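Local coordinates for hypothetical protein (Nitrosomonas europaea, PDB 2IN3) that is a putative protein disulfide isomerase of the DsbA family, FrnE-like subfamily, and probably acts as a thiol-disulfide oxidoreductase, at residues C18-G23 with I73-P78; A130-L135 with R148-F153. One frame throughout, in Å; residues are numbered along the deposited sequence.

Contact 1: C18-G23 with I73-P78. With PO4 (phosphate ion), chain B.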
ATOM      1  N   CYS A  18       5.803  -0.794   3.732  1.00 45.77           N
ATOM      2  CA  CYS A  18       5.799  -2.165   4.182  1.00 45.15           C
ATOM      3  C   CYS A  18       6.458  -3.050   3.095  1.00 44.23           C
ATOM      4  O   CYS A  18       6.015  -3.046   1.948  1.00 44.08           O
ATOM      5  CB  CYS A  18       4.355  -2.583   4.436  1.00 45.62           C
ATOM      6  SG  CYS A  18       4.122  -4.374   4.608  1.00 51.06           S
ATOM      7  N   SER A  19       7.540  -3.754   3.450  1.00 42.78           N
ATOM      8  CA  SER A  19       8.373  -4.429   2.454  1.00 41.83           C
ATOM      9  C   SER A  19       7.661  -5.619   1.838  1.00 41.87           C
ATOM     10  O   SER A  19       7.780  -5.844   0.654  1.00 41.53           O
ATOM     11  CB  SER A  19       9.750  -4.814   3.005  1.00 41.96           C
ATOM     12  OG  SER A  19       9.656  -5.685   4.124  1.00 41.01           O
ATOM     13  N   TRP A  20       6.925  -6.386   2.635  1.00 41.94           N
ATOM     14  CA  TRP A  20       6.140  -7.495   2.069  1.00 42.71           C
ATOM     15  C   TRP A  20       5.015  -7.028   1.155  1.00 43.17           C
ATOM     16  O   TRP A  20       4.561  -7.792   0.276  1.00 43.12           O
ATOM     17  CB  TRP A  20       5.629  -8.452   3.141  1.00 42.75           C
ATOM     18  CG  TRP A  20       6.703  -9.433   3.572  1.00 42.98           C
ATOM     19  CD1 TRP A  20       7.412  -9.427   4.732  1.00 45.33           C
ATOM     20  CD2 TRP A  20       7.184 -10.541   2.810  1.00 41.67           C
ATOM     21  NE1 TRP A  20       8.303 -10.480   4.758  1.00 40.61           N
ATOM     22  CE2 TRP A  20       8.167 -11.190   3.592  1.00 42.19           C
ATOM     23  CE3 TRP A  20       6.870 -11.059   1.542  1.00 44.04           C
ATOM     24  CZ2 TRP A  20       8.875 -12.309   3.132  1.00 42.82           C
ATOM     25  CZ3 TRP A  20       7.577 -12.183   1.092  1.00 41.95           C
ATOM     26  CH2 TRP A  20       8.552 -12.790   1.888  1.00 43.68           C
ATOM     27  N   CYS A  21       4.550  -5.790   1.362  1.00 44.13           N
ATOM     28  CA  CYS A  21       3.605  -5.162   0.422  1.00 43.65           C
ATOM     29  C   CYS A  21       4.291  -4.949  -0.926  1.00 44.80           C
ATOM     30  O   CYS A  21       3.687  -5.212  -1.998  1.00 44.83           O
ATOM     31  CB  CYS A  21       3.051  -3.818   0.984  1.00 43.73           C
ATOM     32  SG  CYS A  21       1.920  -4.113   2.424  1.00 51.33           S
ATOM     33  N   TRP A  22       5.538  -4.466  -0.909  1.00 43.19           N
ATOM     34  CA  TRP A  22       6.314  -4.401  -2.165  1.00 43.18           C
ATOM     35  C   TRP A  22       6.555  -5.809  -2.749  1.00 43.49           C
ATOM     36  O   TRP A  22       6.466  -6.002  -3.960  1.00 42.92           O
ATOM     37  CB  TRP A  22       7.619  -3.685  -1.910  1.00 42.48           C
ATOM     38  CG  TRP A  22       8.592  -3.487  -3.049  1.00 44.22           C
ATOM     39  CD1 TRP A  22       9.953  -3.688  -3.012  1.00 45.29           C
ATOM     40  CD2 TRP A  22       8.314  -2.892  -4.330  1.00 42.32           C
ATOM     41  NE1 TRP A  22      10.530  -3.296  -4.209  1.00 44.69           N
ATOM     42  CE2 TRP A  22       9.548  -2.808  -5.032  1.00 45.25           C
ATOM     43  CE3 TRP A  22       7.142  -2.452  -4.960  1.00 42.12           C
ATOM     44  CZ2 TRP A  22       9.642  -2.286  -6.332  1.00 43.88           C
ATOM     45  CZ3 TRP A  22       7.244  -1.921  -6.255  1.00 45.07           C
ATOM     46  CH2 TRP A  22       8.476  -1.858  -6.919  1.00 44.58           C
ATOM     47  N   GLY A  23       6.834  -6.802  -1.900  1.00 42.10           N
ATOM     48  CA  GLY A  23       6.950  -8.187  -2.399  1.00 42.64           C
ATOM     49  C   GLY A  23       5.679  -8.639  -3.119  1.00 43.53           C
ATOM     50  O   GLY A  23       5.721  -9.417  -4.081  1.00 42.70           O
ATOM     51  N   ILE A  73      14.705 -12.129  -1.980  1.00 45.99           N
ATOM     52  CA  ILE A  73      15.038 -13.470  -2.456  1.00 47.31           C
ATOM     53  C   ILE A  73      13.806 -14.334  -2.719  1.00 47.07           C
ATOM     54  O   ILE A  73      13.847 -15.217  -3.569  1.00 46.35           O
ATOM     55  CB  ILE A  73      16.063 -14.180  -1.579  1.00 48.71           C
ATOM     56  CG1 ILE A  73      15.501 -14.534  -0.212  1.00 48.12           C
ATOM     57  CG2 ILE A  73      17.380 -13.357  -1.493  1.00 51.28           C
ATOM     58  CD1 ILE A  73      16.476 -15.440   0.564  1.00 55.20           C
ATOM     59  N   THR A  74      12.694 -14.034  -2.045  1.00 46.57           N
ATOM     60  CA  THR A  74      11.444 -14.781  -2.207  1.00 46.91           C
ATOM     61  C   THR A  74      10.668 -14.365  -3.465  1.00 46.87           C
ATOM     62  O   THR A  74      10.090 -15.218  -4.170  1.00 46.43           O
ATOM     63  CB  THR A  74      10.524 -14.572  -0.970  1.00 47.82           C
ATOM     64  OG1 THR A  74      11.193 -15.072   0.198  1.00 47.81           O
ATOM     65  CG2 THR A  74       9.140 -15.289  -1.137  1.00 46.99           C
ATOM     66  N   THR A  75      10.678 -13.075  -3.748  1.00 46.30           N
ATOM     67  CA  THR A  75       9.821 -12.500  -4.784  1.00 46.22           C
ATOM     68  C   THR A  75      10.582 -11.898  -5.958  1.00 47.12           C
ATOM     69  O   THR A  75       9.985 -11.615  -7.017  1.00 47.60           O
ATOM     70  CB  THR A  75       8.881 -11.368  -4.229  1.00 46.37           C
ATOM     71  OG1 THR A  75       9.641 -10.177  -3.950  1.00 45.42           O
ATOM     72  CG2 THR A  75       8.133 -11.845  -2.970  1.00 47.76           C
ATOM     73  N   GLY A  76      11.872 -11.637  -5.768  1.00 46.22           N
ATOM     74  CA  GLY A  76      12.617 -10.949  -6.802  1.00 46.71           C
ATOM     75  C   GLY A  76      12.416  -9.443  -6.882  1.00 46.98           C
ATOM     76  O   GLY A  76      13.044  -8.810  -7.734  1.00 47.30           O
ATOM     77  N   GLN A  77      11.572  -8.853  -6.019  1.00 46.16           N
ATOM     78  CA  GLN A  77      11.334  -7.402  -6.048  1.00 46.96           C
ATOM     79  C   GLN A  77      12.616  -6.685  -5.620  1.00 47.44           C
ATOM     80  O   GLN A  77      13.307  -7.170  -4.737  1.00 47.67           O
ATOM     81  CB  GLN A  77      10.159  -6.988  -5.170  1.00 46.22           C
ATOM     82  CG  GLN A  77       8.794  -7.355  -5.757  1.00 44.42           C
ATOM     83  CD  GLN A  77       8.440  -6.468  -6.947  1.00 43.91           C
ATOM     84  OE1 GLN A  77       8.867  -6.721  -8.060  1.00 48.04           O
ATOM     85  NE2 GLN A  77       7.631  -5.455  -6.716  1.00 44.88           N
ATOM     86  N   PRO A  78      12.977  -5.589  -6.318  1.00 47.51           N
ATOM     87  CA  PRO A  78      14.298  -4.973  -6.092  1.00 47.63           C
ATOM     88  C   PRO A  78      14.355  -4.106  -4.811  1.00 47.22           C
ATOM     89  O   PRO A  78      13.356  -3.505  -4.407  1.00 46.78           O
ATOM     90  CB  PRO A  78      14.485  -4.107  -7.349  1.00 47.25           C
ATOM     91  CG  PRO A  78      13.047  -3.712  -7.721  1.00 47.58           C
ATOM     92  CD  PRO A  78      12.221  -4.920  -7.405  1.00 47.84           C
TER
HETATM   93  P   PO4 B 215       8.658  -4.242   7.257  1.00 53.06           P
HETATM   94  O1  PO4 B 215       9.821  -4.436   8.189  1.00 54.26           O
HETATM   95  O2  PO4 B 215       7.594  -3.330   7.830  1.00 56.79           O
HETATM   96  O3  PO4 B 215       9.165  -3.718   5.950  1.00 48.46           O
HETATM   97  O4  PO4 B 215       7.985  -5.605   7.113  1.00 55.01           O
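Trp22 and Gln77 cross at about a right angle, the amide end of Gln77 reaching over one face of the indole with the two planes 44° apart. Gln77 NE2 stands 3.3 Å above the plane of the Trp22 ring, offset toward its rim, while Gln77 CB lies over the five-membered ring in a CH-pi contact, 4.0 Å from its centroid. A bend at chi2 (-72°) turns CD of Gln77 out of the line of its chain, and NE2 donates to Trp22 O at 3.0 Å. The indole edge is held separately: Trp22 NE1 gives a nearly straight bond (166°) to Pro78 O, 2.8 Å away and close to the ring plane. An alanine in place of Trp22 would probably leave Pro78 O without this donor and open a gap beneath the amide of Gln77. Trp20 CH2 lies 3.9 Å from Thr74 OG1, which is hydrogen-bonded to Ser70 O and meets the ring edge by packing alone. Thr75 OG1, bonded also to Val71 O, accepts from Gln77 N at 3.1 Å in an ST turn at the end of helix 58-75. The polar bonds thus tie this loop to the start of helix 19-35, where N-cap Cys18 and first-turn Cys21 form a CxxC pattern consistent with a thioredoxin-type redox site.

Contact 2: A130-L135 with R148-F153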
ATOM      1  N   ALA A 130       8.301  10.099   2.752  1.00 51.32           N
ATOM      2  CA  ALA A 130       7.590  10.891   3.765  1.00 51.61           C
ATOM      3  C   ALA A 130       7.463  12.386   3.421  1.00 51.79           C
ATOM      4  O   ALA A 130       6.697  13.103   4.074  1.00 52.09           O
ATOM      5  CB  ALA A 130       8.253  10.720   5.121  1.00 51.82           C
ATOM      6  N   GLN A 131       8.203  12.863   2.408  1.00 51.65           N
ATOM      7  CA  GLN A 131       8.198  14.281   2.038  1.00 51.20           C
ATOM      8  C   GLN A 131       7.275  14.634   0.870  1.00 50.68           C
ATOM      9  O   GLN A 131       7.259  13.946  -0.146  1.00 50.11           O
ATOM     10  CB  GLN A 131       9.619  14.798   1.726  1.00 51.90           C
ATOM     11  CG  GLN A 131      10.723  14.343   2.698  1.00 52.96           C
ATOM     12  CD  GLN A 131      10.624  14.978   4.094  1.00 55.77           C
ATOM     13  OE1 GLN A 131      10.205  16.129   4.250  1.00 54.48           O
ATOM     14  NE2 GLN A 131      11.041  14.223   5.115  1.00 55.73           N
ATOM     15  N   LEU A 132       6.551  15.746   1.007  1.00 49.89           N
ATOM     16  CA  LEU A 132       5.675  16.252  -0.060  1.00 49.63           C
ATOM     17  C   LEU A 132       6.435  16.444  -1.383  1.00 49.30           C
ATOM     18  O   LEU A 132       5.933  16.088  -2.456  1.00 49.41           O
ATOM     19  CB  LEU A 132       4.949  17.552   0.358  1.00 49.69           C
ATOM     20  CG  LEU A 132       4.250  18.395  -0.724  1.00 49.46           C
ATOM     21  CD1 LEU A 132       3.035  17.676  -1.277  1.00 51.13           C
ATOM     22  CD2 LEU A 132       3.866  19.801  -0.256  1.00 50.18           C
ATOM     23  N   ALA A 133       7.643  16.992  -1.294  1.00 48.41           N
ATOM     24  CA  ALA A 133       8.466  17.253  -2.472  1.00 48.07           C
ATOM     25  C   ALA A 133       8.608  15.981  -3.300  1.00 47.25           C
ATOM     26  O   ALA A 133       8.431  15.996  -4.524  1.00 47.36           O
ATOM     27  CB  ALA A 133       9.837  17.809  -2.064  1.00 48.35           C
ATOM     28  N   ILE A 134       8.881  14.872  -2.618  1.00 46.57           N
ATOM     29  CA  ILE A 134       8.984  13.586  -3.271  1.00 45.29           C
ATOM     30  C   ILE A 134       7.643  13.100  -3.831  1.00 45.32           C
ATOM     31  O   ILE A 134       7.561  12.706  -5.010  1.00 44.70           O
ATOM     32  CB  ILE A 134       9.646  12.533  -2.330  1.00 45.81           C
ATOM     33  CG1 ILE A 134      11.039  13.024  -1.874  1.00 44.99           C
ATOM     34  CG2 ILE A 134       9.711  11.163  -3.002  1.00 43.81           C
ATOM     35  CD1 ILE A 134      12.027  13.271  -3.010  1.00 46.35           C
ATOM     36  N   LEU A 135       6.594  13.155  -3.006  1.00 44.92           N
ATOM     37  CA  LEU A 135       5.278  12.659  -3.392  1.00 44.47           C
ATOM     38  C   LEU A 135       4.668  13.382  -4.608  1.00 44.44           C
ATOM     39  O   LEU A 135       4.087  12.730  -5.490  1.00 43.66           O
ATOM     40  CB  LEU A 135       4.317  12.687  -2.189  1.00 43.78           C
ATOM     41  CG  LEU A 135       4.686  11.731  -1.027  1.00 44.80           C
ATOM     42  CD1 LEU A 135       3.820  11.997   0.209  1.00 43.57           C
ATOM     43  CD2 LEU A 135       4.617  10.240  -1.447  1.00 44.55           C
ATOM     44  N   ARG A 148      -3.216  20.120  -8.570  1.00 49.76           N
ATOM     45  CA  ARG A 148      -4.348  19.329  -8.105  1.00 50.10           C
ATOM     46  C   ARG A 148      -3.930  18.519  -6.871  1.00 48.84           C
ATOM     47  O   ARG A 148      -4.645  18.510  -5.864  1.00 48.84           O
ATOM     48  CB  ARG A 148      -4.930  18.444  -9.229  1.00 49.56           C
ATOM     49  CG  ARG A 148      -5.679  19.229 -10.329  1.00 53.07           C
ATOM     50  CD  ARG A 148      -5.697  18.506 -11.699  1.00 53.85           C
ATOM     51  NE  ARG A 148      -6.788  17.526 -11.858  1.00 60.34           N
ATOM     52  CZ  ARG A 148      -6.652  16.207 -12.054  1.00 63.31           C
ATOM     53  NH1 ARG A 148      -5.451  15.608 -12.113  1.00 63.85           N
ATOM     54  NH2 ARG A 148      -7.747  15.464 -12.188  1.00 64.86           N
ATOM     55  N   PHE A 149      -2.752  17.890  -6.937  1.00 47.58           N
ATOM     56  CA  PHE A 149      -2.259  17.039  -5.849  1.00 46.24           C
ATOM     57  C   PHE A 149      -1.977  17.756  -4.531  1.00 45.82           C
ATOM     58  O   PHE A 149      -2.394  17.274  -3.472  1.00 44.33           O
ATOM     59  CB  PHE A 149      -0.996  16.265  -6.258  1.00 45.51           C
ATOM     60  CG  PHE A 149      -0.448  15.397  -5.149  1.00 44.99           C
ATOM     61  CD1 PHE A 149      -0.971  14.133  -4.932  1.00 42.77           C
ATOM     62  CD2 PHE A 149       0.558  15.865  -4.300  1.00 43.78           C
ATOM     63  CE1 PHE A 149      -0.482  13.309  -3.887  1.00 44.30           C
ATOM     64  CE2 PHE A 149       1.046  15.063  -3.264  1.00 44.78           C
ATOM     65  CZ  PHE A 149       0.524  13.782  -3.061  1.00 43.76           C
ATOM     66  N   THR A 150      -1.225  18.858  -4.582  1.00 44.77           N
ATOM     67  CA  THR A 150      -0.760  19.485  -3.335  1.00 45.68           C
ATOM     68  C   THR A 150      -1.892  20.031  -2.427  1.00 45.66           C
ATOM     69  O   THR A 150      -1.884  19.747  -1.223  1.00 46.02           O
ATOM     70  CB  THR A 150       0.344  20.540  -3.564  1.00 46.14           C
ATOM     71  OG1 THR A 150       1.470  19.912  -4.185  1.00 45.32           O
ATOM     72  CG2 THR A 150       0.807  21.139  -2.245  1.00 47.14           C
ATOM     73  N   PRO A 151      -2.859  20.797  -2.979  1.00 46.35           N
ATOM     74  CA  PRO A 151      -3.982  21.224  -2.110  1.00 46.03           C
ATOM     75  C   PRO A 151      -4.708  20.037  -1.428  1.00 46.18           C
ATOM     76  O   PRO A 151      -5.045  20.129  -0.226  1.00 45.79           O
ATOM     77  CB  PRO A 151      -4.924  21.946  -3.077  1.00 46.32           C
ATOM     78  CG  PRO A 151      -4.012  22.462  -4.163  1.00 47.11           C
ATOM     79  CD  PRO A 151      -2.999  21.343  -4.341  1.00 46.01           C
ATOM     80  N   VAL A 152      -4.936  18.955  -2.183  1.00 44.56           N
ATOM     81  CA  VAL A 152      -5.598  17.765  -1.638  1.00 44.63           C
ATOM     82  C   VAL A 152      -4.754  17.114  -0.536  1.00 44.58           C
ATOM     83  O   VAL A 152      -5.260  16.892   0.563  1.00 44.92           O
ATOM     84  CB  VAL A 152      -6.042  16.755  -2.749  1.00 44.85           C
ATOM     85  CG1 VAL A 152      -6.645  15.464  -2.142  1.00 44.30           C
ATOM     86  CG2 VAL A 152      -7.062  17.435  -3.698  1.00 44.07           C
ATOM     87  N   PHE A 153      -3.464  16.881  -0.811  1.00 43.68           N
ATOM     88  CA  PHE A 153      -2.532  16.324   0.187  1.00 44.16           C
ATOM     89  C   PHE A 153      -2.486  17.114   1.520  1.00 44.30           C
ATOM     90  O   PHE A 153      -2.402  16.534   2.622  1.00 44.54           O
ATOM     91  CB  PHE A 153      -1.118  16.183  -0.411  1.00 43.22           C
ATOM     92  CG  PHE A 153      -0.099  15.670   0.567  1.00 44.24           C
ATOM     93  CD1 PHE A 153       0.033  14.296   0.796  1.00 42.78           C
ATOM     94  CD2 PHE A 153       0.716  16.551   1.269  1.00 44.46           C
ATOM     95  CE1 PHE A 153       0.960  13.816   1.702  1.00 43.89           C
ATOM     96  CE2 PHE A 153       1.659  16.083   2.183  1.00 44.13           C
ATOM     97  CZ  PHE A 153       1.784  14.714   2.401  1.00 43.73           C
TER
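Leu132 and Leu135, one helical turn apart, meet Phe149 and Phe153, likewise one turn apart, and the apolar contacts among these four carry most of the interface. Leu132 CD1 is shared by both rings: it lies 3.8 Å from CE2 of Phe149, at that ring's edge and near its plane, and 3.6 Å from CD2 of Phe153, which it approaches obliquely. Chi1 of Leu132 (166°) sets CG anti to the backbone N, and chi2 near 69° then brings CD1 to both rings. Leu135 divides its contacts, with CB 4.0 Å from Phe149 CZ and CD1 3.7 Å from Phe153 CE1; its side chain crosses that of Phe153 at about a right angle. The packing joins helices 132-141 and 146-154, two consecutive helices of the helical insertion, which falls between strands 40-45 and 179-184 of the thioredoxin-type sheet, as in DsbA. At the margin, the methyl groups Leu132 CD2 and Thr150 CG2 meet at 3.9 Å, while Thr150 OG1 makes a weak hydrogen bond to Glu146 O within its own helix. Beyond the two segments, Arg98 of helix 94-106 makes a cation-pi contact with Phe153 and a hydrogen bond to its carbonyl O.

Overall arrangement
The two contacts follow one another along the chain and share no helix; their centres are 25 Å apart and their nearest atoms about 11 Å. Contact 1 joins the start of helix 19-35 to the end of helix 58-75 and the loop after it, and is partly buried, with two of its seven touching residues exposed. Contact 2 pairs helices 132-141 and 146-154; three of its five touching residues are buried and none is exposed, although its centre lies farther from that of the chain, about 17 Å against 12 Å. Their chemistry differs accordingly: contact 1, beside the CxxC pattern, combines indole packing with two directed hydrogen bonds, whereas contact 2 relies on leucine, phenylalanine and threonine carbon atoms.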